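Side-chain contact in ferrous iron uptake transporter protein B (Streptococcus thermophilus, PDB 3TAH), which probably drives ferrous iron uptake across the cell membrane with GTP, this chain being its cytosolic G-protein domain with the attached helical domain: residues Glu187-Gly190 / Asn191-Gln195. The protein carries 1 engineered substitution. Numbering follows the deposited sequence.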
# COMPACT_ATOMS: atom_id res chain seq x y z
N GLU A 187 -10.50 12.73 -14.92
CA GLU A 187 -10.71 13.69 -16.02
C GLU A 187 -10.55 15.12 -15.52
O GLU A 187 -9.88 15.92 -16.16
CB GLU A 187 -12.12 13.58 -16.63
CG GLU A 187 -12.42 12.29 -17.35
CD GLU A 187 -13.94 12.02 -17.50
OE1 GLU A 187 -14.76 12.96 -17.40
OE2 GLU A 187 -14.32 10.84 -17.71
N VAL A 188 -11.15 15.44 -14.38
CA VAL A 188 -11.05 16.78 -13.81
C VAL A 188 -9.60 17.11 -13.41
O VAL A 188 -9.15 18.25 -13.58
CB VAL A 188 -11.95 16.95 -12.58
N LEU A 189 -8.87 16.12 -12.90
CA LEU A 189 -7.48 16.32 -12.49
C LEU A 189 -6.54 16.65 -13.64
O LEU A 189 -5.62 17.46 -13.48
CB LEU A 189 -6.96 15.08 -11.74
CG LEU A 189 -7.37 15.03 -10.27
CD1 LEU A 189 -7.10 13.64 -9.71
CD2 LEU A 189 -6.63 16.08 -9.46
N GLY A 190 -6.77 16.05 -14.81
CA GLY A 190 -5.88 16.27 -15.96
C GLY A 190 -4.45 15.93 -15.56
O GLY A 190 -4.21 14.83 -15.03
N ASN A 191 -3.51 16.85 -15.79
CA ASN A 191 -2.09 16.65 -15.47
C ASN A 191 -1.65 17.29 -14.15
O ASN A 191 -0.46 17.53 -13.93
CB ASN A 191 -1.19 17.12 -16.63
CG ASN A 191 -1.17 18.63 -16.80
OD1 ASN A 191 -1.93 19.37 -16.16
ND2 ASN A 191 -0.30 19.10 -17.70
N SER A 192 -2.61 17.56 -13.26
CA SER A 192 -2.34 18.17 -11.96
C SER A 192 -1.57 17.26 -11.03
O SER A 192 -0.95 17.73 -10.08
CB SER A 192 -3.63 18.61 -11.27
OG SER A 192 -4.18 19.73 -11.94
N VAL A 193 -1.63 15.96 -11.29
CA VAL A 193 -0.89 14.95 -10.55
C VAL A 193 -0.20 14.01 -11.51
O VAL A 193 -0.57 13.95 -12.67
CB VAL A 193 -1.83 14.15 -9.63
CG1 VAL A 193 -2.49 15.10 -8.61
CG2 VAL A 193 -2.89 13.41 -10.41
N PRO A 194 0.82 13.25 -11.04
CA PRO A 194 1.44 12.27 -11.93
C PRO A 194 0.47 11.15 -12.33
O PRO A 194 -0.38 10.74 -11.53
CB PRO A 194 2.59 11.70 -11.09
CG PRO A 194 2.81 12.70 -9.98
CD PRO A 194 1.46 13.30 -9.72
N GLN A 195 0.61 10.67 -13.57
CA GLN A 195 -0.18 9.53 -14.03
C GLN A 195 -0.05 8.31 -13.11
O GLN A 195 -1.04 7.65 -12.82
CB GLN A 195 0.15 9.16 -15.49
CG GLN A 195 -0.45 10.14 -16.52
CD GLN A 195 -1.94 9.92 -16.71
OE1 GLN A 195 -2.79 10.65 -16.15
NE2 GLN A 195 -2.27 8.92 -17.50
O HOH W 1 -4.88 19.62 -15.35
O HOH W 2 -2.16 12.94 -14.58
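Ser192 folds back onto Leu189 just past the end of helix 176-189, and the backbone records this directly: Ser192 N donates to Leu189 O over 3.0 Å with an N-H...O angle of 158°. The amide approaches from above the carbonyl plane, 37° out of it. With Gly190 at positive phi and Asn191 following it as the two central residues, Leu189 to Ser192 is a type II' beta turn; positive phi there favours glycine.

Traced outward, the serine begins with CB lying 3.2 Å from Leu189 O and 4.3 Å from Leu189 CD2, so this carbon meets both the carbonyl and one methyl of the leucine. Its chi1 of -71° turns OG away from the serine's carbonyl carbon, leaving it 3.1 Å from Leu189 O. The established partner of OG is the side-chain amide of Gln222, which donates to it and also to Val188 O, linking the turn to helix 220-237.

Leu189 O additionally accepts from a water that donates a second bond to Asn191 OD1 (3.1 Å). The Asn191 side chain curls back over its own backbone, which brings OD1 to this water and ties the amide to the helix end. On the apolar side, Leu189 CD1 and Val193 CG2 lie 4.3 Å apart, a loose methyl-to-methyl contact. Leu216 touches both side chains, while Leu205 meets the leucine and Tyr201 the valine, so the pair packs against helix 198-206 and the loop between helices 210-215 and 220-237.

Together, a positive-phi glycine after the last helical residue and the ensuing reverse turn form a glycine-terminated helix end, here leading into the connection between helices 176-189 and 198-206 of FeoB's cytosolic helical domain.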